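Local structure of putative phosphatase (Bacteroides thetaiotaomicron, 3KYA) at residues L154-L166 with P177-I191. The protein is of unproven function, possibly a phosphatase, and binds zinc ions in a chain that joins an IPT/TIG domain to what appears to be a six-bladed beta-propeller. Residues are numbered along the deposited sequence; the frame is centred on the assembly and turned at random.
With ZN (zinc ion), chain Y; EDO (1,2-ethanediol), chain M; EDO (1,2-ethanediol), chain B.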
loop_
_atom_site.group_PDB
_atom_site.type_symbol
_atom_site.label_atom_id
_atom_site.label_comp_id
_atom_site.label_asym_id
_atom_site.label_seq_id
_atom_site.Cartn_x
_atom_site.Cartn_y
_atom_site.Cartn_z
ATOM N N LEU A 154 19.326 23.347 -14.614
ATOM C CA LEU A 154 18.406 22.334 -15.115
ATOM C C LEU A 154 18.203 22.541 -16.616
ATOM O O LEU A 154 17.651 23.573 -17.051
ATOM C CB LEU A 154 17.069 22.423 -14.375
ATOM C CG LEU A 154 16.001 21.420 -14.797
ATOM C CD1 LEU A 154 16.502 19.964 -14.619
ATOM C CD2 LEU A 154 14.714 21.664 -14.006
ATOM N N TYR A 155 18.677 21.588 -17.411
ATOM C CA TYR A 155 18.560 21.668 -18.869
ATOM C C TYR A 155 17.298 20.956 -19.347
ATOM O O TYR A 155 16.828 19.968 -18.735
ATOM C CB TYR A 155 19.800 21.075 -19.563
ATOM C CG TYR A 155 21.091 21.866 -19.391
ATOM C CD1 TYR A 155 21.339 23.018 -20.142
ATOM C CD2 TYR A 155 22.074 21.459 -18.482
ATOM C CE1 TYR A 155 22.518 23.752 -19.978
ATOM C CE2 TYR A 155 23.265 22.189 -18.316
ATOM C CZ TYR A 155 23.483 23.326 -19.085
ATOM O OH TYR A 155 24.650 24.064 -18.934
ATOM N N ILE A 156 16.748 21.467 -20.440
ATOM C CA ILE A 156 15.580 20.880 -21.073
ATOM C C ILE A 156 15.809 20.804 -22.582
ATOM O O ILE A 156 16.234 21.784 -23.210
ATOM C CB ILE A 156 14.274 21.657 -20.727
ATOM C CG1 ILE A 156 13.046 20.971 -21.350
ATOM C CG2 ILE A 156 14.376 23.155 -21.122
ATOM C CD1 ILE A 156 11.703 21.480 -20.808
ATOM N N CYS A 157 15.568 19.618 -23.140
ATOM C CA CYS A 157 15.659 19.396 -24.572
ATOM C C CYS A 157 14.270 19.041 -25.072
ATOM O O CYS A 157 13.438 18.484 -24.322
ATOM C CB CYS A 157 16.672 18.310 -24.937
ATOM S SG CYS A 157 16.323 16.647 -24.347
ATOM N N TYR A 158 14.037 19.340 -26.344
ATOM C CA TYR A 158 12.719 19.208 -26.944
ATOM C C TYR A 158 12.673 18.492 -28.271
ATOM O O TYR A 158 13.510 18.711 -29.136
ATOM C CB TYR A 158 12.169 20.598 -27.260
ATOM C CG TYR A 158 12.039 21.557 -26.104
ATOM C CD1 TYR A 158 10.971 21.461 -25.223
ATOM C CD2 TYR A 158 12.941 22.595 -25.935
ATOM C CE1 TYR A 158 10.817 22.354 -24.184
ATOM C CE2 TYR A 158 12.795 23.511 -24.884
ATOM C CZ TYR A 158 11.734 23.368 -24.003
ATOM O OH TYR A 158 11.568 24.259 -22.962
ATOM N N ASP A 159 11.635 17.690 -28.445
ATOM C CA ASP A 159 11.361 17.056 -29.702
ATOM C C ASP A 159 10.499 18.050 -30.499
ATOM O O ASP A 159 9.265 18.047 -30.372
ATOM C CB ASP A 159 10.637 15.726 -29.451
ATOM C CG ASP A 159 10.373 14.934 -30.725
ATOM O OD1 ASP A 159 10.619 15.438 -31.840
ATOM O OD2 ASP A 159 9.891 13.782 -30.609
ATOM N N GLY A 160 11.145 18.918 -31.286
ATOM C CA GLY A 160 10.460 19.948 -32.104
ATOM C C GLY A 160 10.896 21.411 -31.914
ATOM O O GLY A 160 10.319 22.307 -32.531
ATOM N N HIS A 161 11.866 21.653 -31.026
ATOM C CA HIS A 161 12.449 22.997 -30.771
ATOM C C HIS A 161 13.951 22.740 -30.760
ATOM O O HIS A 161 14.434 21.966 -29.937
ATOM C CB HIS A 161 11.952 23.591 -29.461
ATOM C CG HIS A 161 12.412 24.990 -29.214
ATOM N ND1 HIS A 161 11.786 26.086 -29.768
ATOM C CD2 HIS A 161 13.447 25.474 -28.486
ATOM C CE1 HIS A 161 12.403 27.188 -29.370
ATOM N NE2 HIS A 161 13.420 26.843 -28.599
ATOM N N LYS A 162 14.673 23.428 -31.655
ATOM C CA LYS A 162 16.114 23.176 -31.888
ATOM C C LYS A 162 17.123 23.925 -31.002
ATOM O O LYS A 162 18.244 24.185 -31.433
ATOM C CB LYS A 162 16.476 23.419 -33.361
ATOM C CG LYS A 162 17.867 22.889 -33.693
ATOM C CD LYS A 162 18.248 23.047 -35.149
ATOM C CE LYS A 162 19.723 22.733 -35.331
ATOM N NZ LYS A 162 20.222 22.971 -36.707
ATOM N N ALA A 163 16.684 24.397 -29.849
ATOM C CA ALA A 163 17.587 24.898 -28.819
ATOM C C ALA A 163 17.410 24.075 -27.545
ATOM O O ALA A 163 16.295 23.671 -27.216
ATOM C CB ALA A 163 17.330 26.386 -28.547
ATOM N N ILE A 164 18.520 23.780 -26.876
ATOM C CA ILE A 164 18.497 23.173 -25.549
ATOM C C ILE A 164 18.539 24.366 -24.589
ATOM O O ILE A 164 19.450 25.190 -24.642
ATOM C CB ILE A 164 19.673 22.209 -25.311
ATOM C CG1 ILE A 164 19.513 20.960 -26.176
ATOM C CG2 ILE A 164 19.784 21.821 -23.811
ATOM C CD1 ILE A 164 20.730 20.045 -26.159
ATOM N N GLN A 165 17.533 24.477 -23.736
ATOM C CA GLN A 165 17.429 25.604 -22.814
ATOM C C GLN A 165 17.957 25.297 -21.422
ATOM O O GLN A 165 18.034 24.134 -20.999
ATOM C CB GLN A 165 15.972 26.069 -22.731
ATOM C CG GLN A 165 15.435 26.649 -24.042
ATOM C CD GLN A 165 14.049 27.253 -23.875
ATOM O OE1 GLN A 165 13.114 26.588 -23.421
ATOM N NE2 GLN A 165 13.912 28.528 -24.243
ATOM N N LEU A 166 18.351 26.370 -20.737
ATOM C CA LEU A 166 18.825 26.324 -19.372
ATOM C C LEU A 166 17.803 27.000 -18.468
ATOM O O LEU A 166 17.517 28.196 -18.627
ATOM C CB LEU A 166 20.159 27.065 -19.235
ATOM C CG LEU A 166 20.674 27.244 -17.806
ATOM C CD1 LEU A 166 20.863 25.904 -17.081
ATOM C CD2 LEU A 166 21.977 28.048 -17.816
ATOM N N PRO A 177 21.191 28.673 -24.339
ATOM C CA PRO A 177 22.632 28.718 -24.639
ATOM C C PRO A 177 23.119 27.782 -25.755
ATOM O O PRO A 177 24.172 28.043 -26.353
ATOM C CB PRO A 177 23.267 28.298 -23.308
ATOM C CG PRO A 177 22.233 27.391 -22.679
ATOM C CD PRO A 177 20.905 27.962 -23.075
ATOM N N LEU A 178 22.378 26.714 -26.017
ATOM C CA LEU A 178 22.773 25.704 -26.989
ATOM C C LEU A 178 21.866 25.698 -28.212
ATOM O O LEU A 178 20.775 25.122 -28.194
ATOM C CB LEU A 178 22.771 24.335 -26.302
ATOM C CG LEU A 178 23.830 24.154 -25.210
ATOM C CD1 LEU A 178 23.456 23.057 -24.216
ATOM C CD2 LEU A 178 25.202 23.893 -25.867
ATOM N N ASN A 179 22.318 26.348 -29.281
ATOM C CA ASN A 179 21.536 26.389 -30.515
ATOM C C ASN A 179 21.850 25.239 -31.475
ATOM O O ASN A 179 21.194 25.112 -32.505
ATOM C CB ASN A 179 21.672 27.755 -31.186
ATOM C CG ASN A 179 20.960 28.829 -30.405
ATOM O OD1 ASN A 179 19.726 28.857 -30.348
ATOM N ND2 ASN A 179 21.726 29.700 -29.762
ATOM N N ILE A 180 22.838 24.415 -31.116
ATOM C CA ILE A 180 23.219 23.196 -31.845
ATOM C C ILE A 180 22.984 23.273 -33.360
ATOM O O ILE A 180 22.399 22.368 -33.970
ATOM C CB ILE A 180 22.513 21.940 -31.216
ATOM C CG1 ILE A 180 21.018 22.173 -31.026
ATOM C CG2 ILE A 180 23.111 21.615 -29.866
ATOM C CD1 ILE A 180 20.251 20.912 -30.564
ATOM N N ASN A 181 23.488 24.347 -33.963
ATOM C CA ASN A 181 23.279 24.607 -35.390
ATOM C C ASN A 181 23.682 23.479 -36.342
ATOM O O ASN A 181 23.067 23.327 -37.397
ATOM C CB ASN A 181 23.956 25.926 -35.793
ATOM C CG ASN A 181 23.232 27.142 -35.230
ATOM O OD1 ASN A 181 21.998 27.180 -35.183
ATOM N ND2 ASN A 181 23.989 28.145 -34.820
ATOM N N THR A 182 24.686 22.686 -35.981
ATOM C CA THR A 182 25.142 21.615 -36.866
ATOM C C THR A 182 24.254 20.362 -36.794
ATOM O O THR A 182 24.386 19.487 -37.638
ATOM C CB THR A 182 26.626 21.218 -36.615
ATOM O OG1 THR A 182 26.770 20.645 -35.314
ATOM C CG2 THR A 182 27.542 22.430 -36.752
ATOM N N ILE A 183 23.368 20.264 -35.798
ATOM C CA ILE A 183 22.453 19.103 -35.701
ATOM C C ILE A 183 21.405 19.232 -36.813
ATOM O O ILE A 183 20.858 20.315 -37.042
ATOM C CB ILE A 183 21.852 18.956 -34.277
ATOM C CG1 ILE A 183 22.979 18.585 -33.306
ATOM C CG2 ILE A 183 20.761 17.886 -34.230
ATOM C CD1 ILE A 183 22.529 18.296 -31.869
ATOM N N PRO A 184 21.145 18.131 -37.547
ATOM C CA PRO A 184 20.277 18.157 -38.728
ATOM C C PRO A 184 18.776 18.087 -38.502
ATOM O O PRO A 184 18.024 17.917 -39.466
ATOM C CB PRO A 184 20.710 16.905 -39.488
ATOM C CG PRO A 184 21.226 16.000 -38.481
ATOM C CD PRO A 184 21.776 16.816 -37.361
ATOM N N THR A 185 18.334 18.233 -37.259
ATOM C CA THR A 185 16.924 18.142 -36.957
ATOM C C THR A 185 16.613 18.876 -35.663
ATOM O O THR A 185 17.522 19.194 -34.882
ATOM C CB THR A 185 16.499 16.664 -36.775
ATOM O OG1 THR A 185 15.102 16.603 -36.467
ATOM C CG2 THR A 185 17.278 16.017 -35.650
ATOM N N ASN A 186 15.327 19.154 -35.456
ATOM C CA ASN A 186 14.865 19.777 -34.216
ATOM C C ASN A 186 14.265 18.729 -33.255
ATOM O O ASN A 186 13.721 19.077 -32.198
ATOM C CB ASN A 186 13.904 20.951 -34.494
ATOM C CG ASN A 186 12.614 20.540 -35.193
ATOM O OD1 ASN A 186 12.264 19.369 -35.272
ATOM N ND2 ASN A 186 11.891 21.531 -35.689
ATOM N N ARG A 187 14.385 17.451 -33.623
ATOM C CA ARG A 187 13.885 16.350 -32.799
ATOM C C ARG A 187 14.972 15.900 -31.817
ATOM O O ARG A 187 15.651 14.900 -32.046
ATOM C CB ARG A 187 13.437 15.176 -33.674
ATOM C CG ARG A 187 12.346 15.515 -34.692
ATOM C CD ARG A 187 11.643 14.253 -35.149
ATOM N NE ARG A 187 10.930 13.663 -34.018
ATOM C CZ ARG A 187 10.447 12.425 -33.973
ATOM N NH1 ARG A 187 10.584 11.609 -34.999
ATOM N NH2 ARG A 187 9.829 12.003 -32.886
ATOM N N ILE A 188 15.126 16.643 -30.723
ATOM C CA ILE A 188 16.128 16.353 -29.689
ATOM C C ILE A 188 15.436 15.487 -28.632
ATOM O O ILE A 188 14.374 15.848 -28.128
ATOM C CB ILE A 188 16.715 17.652 -29.085
ATOM C CG1 ILE A 188 17.047 18.677 -30.182
ATOM C CG2 ILE A 188 17.941 17.341 -28.193
ATOM C CD1 ILE A 188 18.023 18.200 -31.285
ATOM N N ARG A 189 16.030 14.337 -28.307
ATOM C CA ARG A 189 15.376 13.333 -27.462
ATOM C C ARG A 189 15.887 13.129 -26.027
ATOM O O ARG A 189 15.111 12.735 -25.155
ATOM C CB ARG A 189 15.436 11.986 -28.192
ATOM C CG ARG A 189 14.751 11.956 -29.581
ATOM C CD ARG A 189 13.259 12.317 -29.536
ATOM N NE ARG A 189 12.517 11.555 -28.525
ATOM C CZ ARG A 189 11.661 10.549 -28.745
ATOM N NH1 ARG A 189 11.371 10.122 -29.967
ATOM N NH2 ARG A 189 11.052 9.974 -27.709
ATOM N N SER A 190 17.167 13.376 -25.764
ATOM C CA SER A 190 17.691 13.155 -24.415
ATOM C C SER A 190 19.023 13.815 -24.168
ATOM O O SER A 190 19.787 14.101 -25.099
ATOM C CB SER A 190 17.842 11.656 -24.094
ATOM O OG SER A 190 18.852 11.033 -24.871
ATOM N N ILE A 191 19.264 14.043 -22.883
ATOM C CA ILE A 191 20.499 14.616 -22.388
ATOM C C ILE A 191 21.072 13.701 -21.310
ATOM O O ILE A 191 20.351 13.294 -20.381
ATOM C CB ILE A 191 20.274 16.025 -21.786
ATOM C CG1 ILE A 191 19.942 17.040 -22.877
ATOM C CG2 ILE A 191 21.525 16.479 -21.018
ATOM C CD1 ILE A 191 19.496 18.427 -22.333
HETATM ZN ZN ZN Y . 10.186 26.228 -31.126
HETATM C C1 EDO M . 26.308 23.643 -29.178
HETATM O O1 EDO M . 25.210 24.545 -29.414
HETATM C C2 EDO M . 27.525 23.978 -30.042
HETATM O O2 EDO M . 27.103 24.102 -31.412
HETATM C C1 EDO B . 9.933 7.652 -33.692
HETATM O O1 EDO B . 10.169 8.978 -33.186
HETATM C C2 EDO B . 10.944 7.316 -34.783
HETATM O O2 EDO B . 12.218 6.993 -34.219
HETATM O O HOH W 1 13.028 15.832 -25.815
HETATM O O HOH W 2 19.985 25.727 -36.399
HETATM O O HOH W 3 8.639 25.047 -30.893
#
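Pro177 rests its ring carbons CG and CD on Leu166 CB and turns CD toward the Ile164 carbonyl, where strand 173-178 runs antiparallel to strand 161-168. The hairpin bond follows: Ile164 N donates to Leu178 O over 2.9 Å, while Leu178 CB and CD1 lie slantwise against Ile164 CB and CG2. The chain leaves the sheet in a type I turn from Ile180 to Ile183 that is plugged by Lys162. In one of its two conformers the lysine chain is extended, CG swung opposite the backbone N (chi1 -168°), and this carries NZ to Ile183 O (2.8 Å, in the carbonyl plane) and to Asn181 O (2.9 Å), standing above the plane of that residue's own carbonyl; a water takes a third bond. Beside this corner His161 ND1 binds a zinc ion at 2.1 Å. Asn186 packs CB against Lys162 CB, and its carbonyl receives Gly160 N at 2.7 Å. Arg187 lies alongside Asp159 and grips it side-on, NE to OD1 at 2.8 Å and NH2 to OD2 at 2.9 Å, the two flat groups only 20° from coplanar. A leucine in place of Arg187 would probably leave the Asp159 carboxylate without either N-H bond and freer to turn. Ile188 N returns to Tyr158 O, and Ile188 CG2 sits on Cys157 CB. Arg189, paired with Asp212 and Glu312, adds only a long charge contact from over its guanidinium face to Asp159 OD2. Last, Ile191 CD1 meets Ile164 CG2 tip to tip at 3.7 Å and touches Cys157 CB. The link from strand 173-178 of one sheet to strand 188-193, outermost of the next, probably successive beta-propeller blades, is thus tied by ion pairs and carbonyl bonds, with an apolar seam between the sheets.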